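PDB 7P8K: disease resistance protein RRS1 from Arabidopsis thaliana, which acts as a WRKY transcription factor that binds W-box DNA and as a disease resistance protein against fungal and bacterial pathogens, including Ralstonia solanacearum. Local coordinates for residues R23-K28 / Y39-Y44; T53-R58 / T69-H74; D18-R23 / H74-P79. All coordinates share one frame; numbering follows the deposited sequence.

Contact 1 (R23-K28 / Y39-Y44). With ZN (zinc ion), chain C.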
loop_
_atom_site.group_PDB
_atom_site.type_symbol
_atom_site.label_atom_id
_atom_site.label_comp_id
_atom_site.label_asym_id
_atom_site.label_seq_id
_atom_site.Cartn_x
_atom_site.Cartn_y
_atom_site.Cartn_z
ATOM N N ARG A 23 -8.808 4.181 1.846
ATOM C CA ARG A 23 -8.656 2.997 2.729
ATOM C C ARG A 23 -7.181 2.583 2.705
ATOM O O ARG A 23 -6.669 2.283 1.615
ATOM C CB ARG A 23 -9.635 1.893 2.311
ATOM C CG ARG A 23 -11.064 2.141 2.781
ATOM C CD ARG A 23 -11.951 0.905 2.841
ATOM N NE ARG A 23 -11.317 -0.204 3.552
ATOM C CZ ARG A 23 -11.239 -0.335 4.876
ATOM N NH1 ARG A 23 -10.628 -1.388 5.394
ATOM N NH2 ARG A 23 -11.767 0.576 5.678
ATOM N N LYS A 24 -6.523 2.635 3.866
ATOM C CA LYS A 24 -5.094 2.280 4.049
ATOM C C LYS A 24 -4.910 0.794 3.741
ATOM O O LYS A 24 -5.515 -0.011 4.438
ATOM C CB LYS A 24 -4.653 2.572 5.486
ATOM C CG LYS A 24 -3.156 2.467 5.735
ATOM C CD LYS A 24 -2.777 2.643 7.187
ATOM C CE LYS A 24 -1.378 3.196 7.358
ATOM N NZ LYS A 24 -0.826 2.894 8.699
ATOM N N TYR A 25 -4.096 0.452 2.744
ATOM C CA TYR A 25 -3.839 -0.955 2.346
ATOM C C TYR A 25 -2.473 -1.419 2.866
ATOM O O TYR A 25 -2.247 -2.641 2.847
ATOM C CB TYR A 25 -4.018 -1.135 0.836
ATOM C CG TYR A 25 -3.008 -0.455 -0.050
ATOM C CD1 TYR A 25 -3.190 0.846 -0.491
ATOM C CD2 TYR A 25 -1.888 -1.135 -0.493
ATOM C CE1 TYR A 25 -2.278 1.461 -1.333
ATOM C CE2 TYR A 25 -0.962 -0.532 -1.324
ATOM C CZ TYR A 25 -1.156 0.770 -1.753
ATOM O OH TYR A 25 -0.237 1.372 -2.572
ATOM N N GLY A 26 -1.609 -0.512 3.336
ATOM C CA GLY A 26 -0.327 -0.901 3.957
ATOM C C GLY A 26 0.504 0.274 4.447
ATOM O O GLY A 26 0.133 1.435 4.185
ATOM N N GLN A 27 1.597 -0.036 5.152
ATOM C CA GLN A 27 2.610 0.937 5.639
ATOM C C GLN A 27 4.013 0.320 5.549
ATOM O O GLN A 27 4.140 -0.912 5.673
ATOM C CB GLN A 27 2.322 1.319 7.087
ATOM C CG GLN A 27 2.326 0.125 8.032
ATOM C CD GLN A 27 2.082 0.497 9.472
ATOM O OE1 GLN A 27 1.856 1.656 9.818
ATOM N NE2 GLN A 27 2.129 -0.504 10.334
ATOM N N LYS A 28 5.034 1.158 5.379
ATOM C CA LYS A 28 6.459 0.740 5.335
ATOM C C LYS A 28 7.225 1.457 6.449
ATOM O O LYS A 28 7.073 2.677 6.573
ATOM C CB LYS A 28 7.062 1.071 3.963
ATOM C CG LYS A 28 8.495 0.605 3.744
ATOM C CD LYS A 28 9.101 1.149 2.471
ATOM C CE LYS A 28 10.206 0.267 1.938
ATOM N NZ LYS A 28 11.161 1.034 1.110
ATOM N N TYR A 39 0.289 3.786 2.901
ATOM C CA TYR A 39 -0.113 3.508 1.507
ATOM C C TYR A 39 -1.633 3.402 1.485
ATOM O O TYR A 39 -2.163 2.489 2.152
ATOM C CB TYR A 39 0.575 2.246 0.989
ATOM C CG TYR A 39 2.076 2.338 0.895
ATOM C CD1 TYR A 39 2.864 2.387 2.032
ATOM C CD2 TYR A 39 2.717 2.347 -0.337
ATOM C CE1 TYR A 39 4.245 2.451 1.950
ATOM C CE2 TYR A 39 4.098 2.411 -0.438
ATOM C CZ TYR A 39 4.868 2.451 0.711
ATOM O OH TYR A 39 6.230 2.507 0.626
ATOM N N TYR A 40 -2.288 4.318 0.761
ATOM C CA TYR A 40 -3.766 4.491 0.711
ATOM C C TYR A 40 -4.266 4.349 -0.732
ATOM O O TYR A 40 -3.613 4.909 -1.653
ATOM C CB TYR A 40 -4.158 5.864 1.262
ATOM C CG TYR A 40 -3.801 6.104 2.709
ATOM C CD1 TYR A 40 -2.534 6.537 3.063
ATOM C CD2 TYR A 40 -4.725 5.905 3.726
ATOM C CE1 TYR A 40 -2.190 6.763 4.383
ATOM C CE2 TYR A 40 -4.401 6.138 5.055
ATOM C CZ TYR A 40 -3.127 6.567 5.384
ATOM O OH TYR A 40 -2.776 6.795 6.684
ATOM N N ARG A 41 -5.393 3.644 -0.904
ATOM C CA ARG A 41 -6.125 3.482 -2.194
ATOM C C ARG A 41 -7.544 4.036 -2.049
ATOM O O ARG A 41 -8.064 4.039 -0.931
ATOM C CB ARG A 41 -6.155 2.019 -2.650
ATOM C CG ARG A 41 -6.659 1.020 -1.621
ATOM C CD ARG A 41 -8.169 0.920 -1.539
ATOM N NE ARG A 41 -8.582 -0.396 -1.071
ATOM C CZ ARG A 41 -9.785 -0.700 -0.597
ATOM N NH1 ARG A 41 -10.733 0.218 -0.517
ATOM N NH2 ARG A 41 -10.038 -1.933 -0.197
ATOM N N CYS A 42 -8.148 4.488 -3.149
ATOM C CA CYS A 42 -9.482 5.147 -3.139
ATOM C C CYS A 42 -10.508 4.176 -2.548
ATOM O O CYS A 42 -10.448 2.968 -2.869
ATOM C CB CYS A 42 -9.909 5.606 -4.529
ATOM S SG CYS A 42 -11.447 6.565 -4.515
ATOM N N ALA A 43 -11.405 4.686 -1.702
ATOM C CA ALA A 43 -12.525 3.916 -1.121
ATOM C C ALA A 43 -13.348 3.300 -2.258
ATOM O O ALA A 43 -14.007 2.271 -2.018
ATOM C CB ALA A 43 -13.362 4.810 -0.245
ATOM N N TYR A 44 -13.290 3.897 -3.454
ATOM C CA TYR A 44 -14.121 3.518 -4.626
ATOM C C TYR A 44 -13.326 2.620 -5.577
ATOM O O TYR A 44 -13.820 2.337 -6.685
ATOM C CB TYR A 44 -14.649 4.782 -5.305
ATOM C CG TYR A 44 -15.520 5.614 -4.401
ATOM C CD1 TYR A 44 -16.762 5.157 -3.993
ATOM C CD2 TYR A 44 -15.086 6.836 -3.914
ATOM C CE1 TYR A 44 -17.565 5.902 -3.145
ATOM C CE2 TYR A 44 -15.875 7.593 -3.064
ATOM C CZ TYR A 44 -17.119 7.126 -2.679
ATOM O OH TYR A 44 -17.899 7.867 -1.844
HETATM ZN ZN ZN C . -11.187 7.580 -6.394
#

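Contact 2 (T53-R58 / T69-H74). With ZN (zinc ion), chain C.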
loop_
_atom_site.group_PDB
_atom_site.type_symbol
_atom_site.label_atom_id
_atom_site.label_comp_id
_atom_site.label_asym_id
_atom_site.label_seq_id
_atom_site.Cartn_x
_atom_site.Cartn_y
_atom_site.Cartn_z
ATOM N N THR A 53 -4.239 6.356 -5.864
ATOM C CA THR A 53 -3.534 6.013 -4.603
ATOM C C THR A 53 -2.760 7.239 -4.114
ATOM O O THR A 53 -2.534 8.162 -4.915
ATOM C CB THR A 53 -2.594 4.818 -4.797
ATOM O OG1 THR A 53 -1.790 5.098 -5.943
ATOM C CG2 THR A 53 -3.330 3.510 -4.984
ATOM N N LYS A 54 -2.381 7.251 -2.838
ATOM C CA LYS A 54 -1.534 8.322 -2.255
ATOM C C LYS A 54 -0.643 7.711 -1.180
ATOM O O LYS A 54 -1.067 6.746 -0.529
ATOM C CB LYS A 54 -2.392 9.473 -1.717
ATOM C CG LYS A 54 -3.146 9.230 -0.412
ATOM C CD LYS A 54 -3.607 10.525 0.253
ATOM C CE LYS A 54 -4.414 10.313 1.516
ATOM N NZ LYS A 54 -4.919 11.594 2.067
ATOM N N GLN A 55 0.553 8.260 -1.018
ATOM C CA GLN A 55 1.512 7.853 0.039
ATOM C C GLN A 55 1.740 9.047 0.963
ATOM O O GLN A 55 2.026 10.148 0.455
ATOM C CB GLN A 55 2.802 7.347 -0.592
ATOM C CG GLN A 55 2.631 6.002 -1.271
ATOM C CD GLN A 55 3.913 5.531 -1.908
ATOM O OE1 GLN A 55 4.981 6.106 -1.714
ATOM N NE2 GLN A 55 3.815 4.473 -2.688
ATOM N N VAL A 56 1.597 8.820 2.266
ATOM C CA VAL A 56 1.583 9.882 3.307
ATOM C C VAL A 56 2.757 9.631 4.250
ATOM O O VAL A 56 2.874 8.502 4.742
ATOM C CB VAL A 56 0.240 9.891 4.060
ATOM C CG1 VAL A 56 0.108 11.122 4.947
ATOM C CG2 VAL A 56 -0.941 9.785 3.106
ATOM N N GLN A 57 3.580 10.655 4.475
ATOM C CA GLN A 57 4.791 10.603 5.331
ATOM C C GLN A 57 4.763 11.775 6.308
ATOM O O GLN A 57 4.724 12.928 5.851
ATOM C CB GLN A 57 6.054 10.704 4.476
ATOM C CG GLN A 57 7.336 10.601 5.283
ATOM C CD GLN A 57 7.546 9.180 5.732
ATOM O OE1 GLN A 57 7.789 8.290 4.922
ATOM N NE2 GLN A 57 7.427 8.953 7.030
ATOM N N ARG A 58 4.789 11.484 7.603
ATOM C CA ARG A 58 4.979 12.507 8.655
ATOM C C ARG A 58 6.443 12.447 9.098
ATOM O O ARG A 58 7.093 11.420 8.843
ATOM C CB ARG A 58 3.984 12.269 9.790
ATOM C CG ARG A 58 3.501 13.557 10.445
ATOM C CD ARG A 58 2.203 13.398 11.216
ATOM N NE ARG A 58 1.121 12.895 10.374
ATOM C CZ ARG A 58 -0.169 12.924 10.693
ATOM N NH1 ARG A 58 -0.560 13.439 11.849
ATOM N NH2 ARG A 58 -1.064 12.444 9.846
ATOM N N THR A 69 2.427 11.882 -1.641
ATOM C CA THR A 69 2.602 11.544 -3.074
ATOM C C THR A 69 1.279 10.960 -3.585
ATOM O O THR A 69 0.878 9.894 -3.085
ATOM C CB THR A 69 3.791 10.592 -3.262
ATOM O OG1 THR A 69 4.991 11.369 -3.236
ATOM C CG2 THR A 69 3.716 9.808 -4.554
ATOM N N TYR A 70 0.625 11.644 -4.524
ATOM C CA TYR A 70 -0.579 11.142 -5.239
ATOM C C TYR A 70 -0.147 10.463 -6.545
ATOM O O TYR A 70 0.587 11.092 -7.327
ATOM C CB TYR A 70 -1.551 12.289 -5.527
ATOM C CG TYR A 70 -2.162 12.924 -4.306
ATOM C CD1 TYR A 70 -3.228 12.329 -3.652
ATOM C CD2 TYR A 70 -1.688 14.128 -3.814
ATOM C CE1 TYR A 70 -3.798 12.907 -2.530
ATOM C CE2 TYR A 70 -2.253 14.725 -2.698
ATOM C CZ TYR A 70 -3.309 14.109 -2.050
ATOM O OH TYR A 70 -3.860 14.685 -0.944
ATOM N N LEU A 71 -0.573 9.217 -6.761
ATOM C CA LEU A 71 -0.427 8.494 -8.053
ATOM C C LEU A 71 -1.826 8.253 -8.630
ATOM O O LEU A 71 -2.640 7.639 -7.913
ATOM C CB LEU A 71 0.305 7.163 -7.837
ATOM C CG LEU A 71 1.651 7.241 -7.114
ATOM C CD1 LEU A 71 1.499 6.974 -5.614
ATOM C CD2 LEU A 71 2.647 6.262 -7.730
ATOM N N SER A 72 -2.073 8.738 -9.855
ATOM C CA SER A 72 -3.280 8.503 -10.701
ATOM C C SER A 72 -4.455 9.373 -10.249
ATOM O O SER A 72 -4.698 9.467 -9.052
ATOM C CB SER A 72 -3.672 7.053 -10.725
ATOM O OG SER A 72 -2.599 6.264 -11.209
ATOM N N GLU A 73 -5.181 9.956 -11.200
ATOM C CA GLU A 73 -6.406 10.752 -10.938
ATOM C C GLU A 73 -7.566 9.779 -10.683
ATOM O O GLU A 73 -7.450 8.599 -11.082
ATOM C CB GLU A 73 -6.669 11.686 -12.121
ATOM C CG GLU A 73 -7.149 13.063 -11.706
ATOM C CD GLU A 73 -6.597 14.177 -12.575
ATOM O OE1 GLU A 73 -5.670 14.887 -12.114
ATOM O OE2 GLU A 73 -7.086 14.325 -13.712
ATOM N N HIS A 74 -8.634 10.250 -10.032
ATOM C CA HIS A 74 -9.848 9.445 -9.725
ATOM C C HIS A 74 -10.734 9.366 -10.969
ATOM O O HIS A 74 -10.737 10.339 -11.736
ATOM C CB HIS A 74 -10.634 10.044 -8.554
ATOM C CG HIS A 74 -9.912 9.989 -7.253
ATOM N ND1 HIS A 74 -10.156 9.008 -6.317
ATOM C CD2 HIS A 74 -8.975 10.800 -6.721
ATOM C CE1 HIS A 74 -9.383 9.209 -5.269
ATOM N NE2 HIS A 74 -8.652 10.302 -5.492
HETATM ZN ZN ZN C . -11.187 7.580 -6.394
#

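Contact 3 (D18-R23 / H74-P79). With ZN (zinc ion), chain C.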
loop_
_atom_site.group_PDB
_atom_site.type_symbol
_atom_site.label_atom_id
_atom_site.label_comp_id
_atom_site.label_asym_id
_atom_site.label_seq_id
_atom_site.Cartn_x
_atom_site.Cartn_y
_atom_site.Cartn_z
ATOM N N ASP A 18 -7.228 17.308 1.888
ATOM C CA ASP A 18 -7.564 16.166 0.995
ATOM C C ASP A 18 -9.060 15.845 1.066
ATOM O O ASP A 18 -9.521 15.404 2.133
ATOM C CB ASP A 18 -6.797 14.898 1.354
ATOM C CG ASP A 18 -7.053 13.793 0.350
ATOM O OD1 ASP A 18 -8.226 13.567 0.015
ATOM O OD2 ASP A 18 -6.075 13.188 -0.102
ATOM N N LEU A 19 -9.756 15.948 -0.066
ATOM C CA LEU A 19 -11.243 15.951 -0.125
ATOM C C LEU A 19 -11.779 14.565 -0.507
ATOM O O LEU A 19 -13.015 14.426 -0.552
ATOM C CB LEU A 19 -11.716 17.034 -1.107
ATOM C CG LEU A 19 -10.878 17.247 -2.373
ATOM C CD1 LEU A 19 -10.868 15.998 -3.235
ATOM C CD2 LEU A 19 -11.387 18.434 -3.177
ATOM N N TRP A 20 -10.900 13.584 -0.752
ATOM C CA TRP A 20 -11.268 12.206 -1.191
ATOM C C TRP A 20 -11.451 11.290 0.028
ATOM O O TRP A 20 -11.045 11.685 1.137
ATOM C CB TRP A 20 -10.220 11.640 -2.163
ATOM C CG TRP A 20 -9.956 12.504 -3.358
ATOM C CD1 TRP A 20 -8.944 13.409 -3.516
ATOM C CD2 TRP A 20 -10.722 12.549 -4.573
ATOM N NE1 TRP A 20 -9.035 14.023 -4.737
ATOM C CE2 TRP A 20 -10.116 13.514 -5.409
ATOM C CE3 TRP A 20 -11.858 11.875 -5.036
ATOM C CZ2 TRP A 20 -10.613 13.817 -6.676
ATOM C CZ3 TRP A 20 -12.348 12.177 -6.287
ATOM C CH2 TRP A 20 -11.731 13.132 -7.094
ATOM N N THR A 21 -12.051 10.112 -0.181
ATOM C CA THR A 21 -12.179 9.025 0.828
ATOM C C THR A 21 -11.203 7.904 0.466
ATOM O O THR A 21 -11.206 7.467 -0.700
ATOM C CB THR A 21 -13.621 8.513 0.949
ATOM O OG1 THR A 21 -14.213 8.400 -0.345
ATOM C CG2 THR A 21 -14.480 9.410 1.810
ATOM N N TRP A 22 -10.411 7.461 1.447
ATOM C CA TRP A 22 -9.284 6.506 1.287
ATOM C C TRP A 22 -9.485 5.280 2.177
ATOM O O TRP A 22 -10.231 5.374 3.160
ATOM C CB TRP A 22 -7.976 7.210 1.640
ATOM C CG TRP A 22 -7.749 8.455 0.846
ATOM C CD1 TRP A 22 -8.017 9.737 1.229
ATOM C CD2 TRP A 22 -7.225 8.529 -0.491
ATOM N NE1 TRP A 22 -7.682 10.604 0.225
ATOM C CE2 TRP A 22 -7.192 9.893 -0.841
ATOM C CE3 TRP A 22 -6.785 7.581 -1.420
ATOM C CZ2 TRP A 22 -6.737 10.325 -2.086
ATOM C CZ3 TRP A 22 -6.332 8.008 -2.648
ATOM C CH2 TRP A 22 -6.307 9.364 -2.973
ATOM N N ARG A 23 -8.808 4.181 1.846
ATOM C CA ARG A 23 -8.656 2.997 2.729
ATOM C C ARG A 23 -7.181 2.583 2.705
ATOM O O ARG A 23 -6.669 2.283 1.615
ATOM C CB ARG A 23 -9.635 1.893 2.311
ATOM C CG ARG A 23 -11.064 2.141 2.781
ATOM C CD ARG A 23 -11.951 0.905 2.841
ATOM N NE ARG A 23 -11.317 -0.204 3.552
ATOM C CZ ARG A 23 -11.239 -0.335 4.876
ATOM N NH1 ARG A 23 -10.628 -1.388 5.394
ATOM N NH2 ARG A 23 -11.767 0.576 5.678
ATOM N N HIS A 74 -8.634 10.250 -10.032
ATOM C CA HIS A 74 -9.848 9.445 -9.725
ATOM C C HIS A 74 -10.734 9.366 -10.969
ATOM O O HIS A 74 -10.737 10.339 -11.736
ATOM C CB HIS A 74 -10.634 10.044 -8.554
ATOM C CG HIS A 74 -9.912 9.989 -7.253
ATOM N ND1 HIS A 74 -10.156 9.008 -6.317
ATOM C CD2 HIS A 74 -8.975 10.800 -6.721
ATOM C CE1 HIS A 74 -9.383 9.209 -5.269
ATOM N NE2 HIS A 74 -8.652 10.302 -5.492
ATOM N N ASN A 75 -11.466 8.260 -11.127
ATOM C CA ASN A 75 -12.444 8.043 -12.225
ATOM C C ASN A 75 -13.864 8.297 -11.693
ATOM O O ASN A 75 -14.796 7.521 -12.035
ATOM C CB ASN A 75 -12.281 6.650 -12.834
ATOM C CG ASN A 75 -12.711 5.559 -11.882
ATOM O OD1 ASN A 75 -12.760 5.779 -10.676
ATOM N ND2 ASN A 75 -13.035 4.393 -12.414
ATOM N N HIS A 76 -14.029 9.368 -10.910
ATOM C CA HIS A 76 -15.318 9.797 -10.307
ATOM C C HIS A 76 -15.121 11.176 -9.690
ATOM O O HIS A 76 -13.988 11.591 -9.466
ATOM C CB HIS A 76 -15.802 8.759 -9.284
ATOM C CG HIS A 76 -14.771 8.416 -8.261
ATOM N ND1 HIS A 76 -14.519 9.227 -7.168
ATOM C CD2 HIS A 76 -13.912 7.379 -8.174
ATOM C CE1 HIS A 76 -13.552 8.700 -6.451
ATOM N NE2 HIS A 76 -13.163 7.561 -7.047
ATOM N N PRO A 77 -16.202 11.932 -9.403
ATOM C CA PRO A 77 -16.077 13.189 -8.669
ATOM C C PRO A 77 -15.859 12.881 -7.184
ATOM O O PRO A 77 -16.131 11.756 -6.791
ATOM C CB PRO A 77 -17.435 13.857 -8.896
ATOM C CG PRO A 77 -18.386 12.681 -9.005
ATOM C CD PRO A 77 -17.600 11.605 -9.728
ATOM N N ARG A 78 -15.396 13.860 -6.401
ATOM C CA ARG A 78 -15.244 13.696 -4.927
ATOM C C ARG A 78 -16.646 13.692 -4.324
ATOM O O ARG A 78 -17.521 14.403 -4.807
ATOM C CB ARG A 78 -14.311 14.733 -4.282
ATOM C CG ARG A 78 -14.098 16.033 -5.047
ATOM C CD ARG A 78 -15.300 16.958 -5.034
ATOM N NE ARG A 78 -14.924 18.346 -5.288
ATOM C CZ ARG A 78 -15.758 19.384 -5.250
ATOM N NH1 ARG A 78 -17.040 19.211 -4.969
ATOM N NH2 ARG A 78 -15.302 20.600 -5.499
ATOM N N PRO A 79 -16.915 12.861 -3.290
ATOM C CA PRO A 79 -18.265 12.708 -2.750
ATOM C C PRO A 79 -18.563 13.693 -1.611
ATOM O O PRO A 79 -17.627 14.299 -1.114
ATOM C CB PRO A 79 -18.213 11.267 -2.237
ATOM C CG PRO A 79 -16.801 11.141 -1.687
ATOM C CD PRO A 79 -15.940 12.014 -2.582
HETATM ZN ZN ZN C . -11.187 7.580 -6.394
#

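Contact 1 (R23-K28 / Y39-Y44)
Tyr25 and Gly26 both face Tyr39: Tyr25 N and Gly26 N donate to Tyr39 O at 2.9 Å and 3.3 Å. Tyr39 N returns a bond to Gly26 O at 2.7 Å. Two residues set against one define a classic beta bulge, and the pairing slips by one residue beyond Lys24 and Tyr40. The tight part lies here. Tyr25 CG stands between its backbone N and carbonyl carbon (chi1 68°), which leans the ring over the partner strand: Tyr39 CB sits over one face, offset toward the rim, 3.9 Å from the centroid of the Tyr25 ring, and Arg41 N meets the edge. Residues 22-28 form the WRKYGQK signature strand, the strand that WRKY domains insert into the DNA major groove; in this complex the avirulence protein occupies the flank of Tyr25, Tyr39 and Arg41. Arg41 NH2 is salt-bridged to Asp33 of that chain, and Tyr39 OH is hydrogen-bonded to Glu44 of the avirulence protein. Arg23 CB lies over the Arg41 guanidinium, 3.5 Å from Arg41 NH1. The face of the sheet that carries Lys24 and Tyr40 is looser and more exposed. Lys24 CG rests on the Tyr40 ring, 4.2 Å from its centroid, while the extended Lys24 chain runs on until NZ reaches Gln27 OE1 through a weak bond.

Contact 2 (T53-R58 / T69-H74)
Thr53 and Leu71 exchange two backbone bonds, Thr53 N to Leu71 O and Leu71 N to Thr53 O, each 2.9 Å long. Gln55 and Thr69 form a second hydrogen-bonded pair, with 2.7 Å both from Gln55 N to Thr69 O and from Thr69 N to Gln55 O. Lys54 and Tyr70 form the non-hydrogen-bonded pair between them, so the register is that of a regular antiparallel hairpin, the two strand axes running at 167°. Weaker polar contacts supplement this ladder. The threonine hydroxyl of Thr53 stands between its own N and carbonyl carbon (chi1 51°), a setting that lays OG1 beside Leu71 CB and lets it add a weak bond to Leu71 O at 3.3 Å. Lys54 CA also offers its hydrogen to Thr69 O.

Apolar contact is modest. Lys54 and Tyr70 lie alongside one another, pointing the same way, with Lys54 CB 3.5 Å from Tyr70 CD1 and Lys54 CD 3.7 Å from Tyr70 CE1. Their polar ends converge on one partner: Lys54 NZ forms a salt bridge with Asp18 OD2, and Tyr70 OH a hydrogen bond to the same oxygen. Beyond the end of strand 66-71 the chain reaches the metal site, where His74 ND1 binds the zinc ion together with Cys42, Cys50 and His76.

In the four-stranded antiparallel sheet of the WRKY domain, strand 66-71 is outermost, and strand 53-58 is flanked on its other side by strand 37-42, to which Lys54 and Val56 are bonded through their backbones.

Contact 3 (D18-R23 / H74-P79)
Asp18 OD1 is gripped by two donors, and both belong to residues whose rings meet His74. Trp20 N reaches it at 2.8 Å, nearly along the C-O axis, closing an Asx turn; Trp22 NE1 reaches the same Asp18 OD1 at 3.0 Å from above the carboxylate plane. This shared acceptor ties the Asx turn to the Trp22 indole.

The heart of the contact is a face-to-face stack of the six-membered ring of Trp20 on the His74 imidazole, with centroids 3.5 Å apart and planes at 11°. Trp20 CG lies anti to its carbonyl carbon (chi1 -55°), which carries the indole across to the other segment. On the opposite face of the indole, Arg78 CB makes a CH-pi contact, 3.9 Å from the centroid of the six-membered ring, and Leu19 CD1 joins it there, 3.7 Å from Arg78 CG. Trp20 is thus held between a zinc ligand and an arginine stem. Trp22 meets the same imidazole differently: the edge of His74 is turned toward its face in an offset T-shaped pair, planes at 62°.

His74 ND1 and His76 NE2 bind zinc, so Trp20 and Trp22 form a second shell, packed against the ligand His74, at a metal site of two cysteines and two histidines, as in WRKY domains of the C2H2 type. The other imidazole nitrogen of His76, ND1, donates to Pro77 O at 3.0 Å.

Segment 18-23 leads into edge strand 22-28, and segment 74-79 is the loop after strand 66-71; Thr21 is backbone-bonded to Ala43, just past strand 37-42, while Tyr44 packs on Thr21, Pro79 and His76.

Contact 1 is partly buried and pairs strands 22-28 and 37-42; contact 2 does the same for strands 53-58 and 66-71 at the surface, and backbone bonds between strands 37-42 and 53-58, among them Tyr40 O with Lys54 N at 2.9 Å, join the two hairpins. Backbone hydrogen bonds dominate both, with a bulge in contact 1 and regular register in contact 2. Contact 3, also at the surface, has no hydrogen bond between its segments and relies on ring packing to bring the lead-in to the first strand against the loop after the last. It shares Arg23 with contact 1 and His74 with contact 2. Zinc touches all three, whereas the avirulence protein reaches chiefly contact 1 and leaves contact 3 untouched.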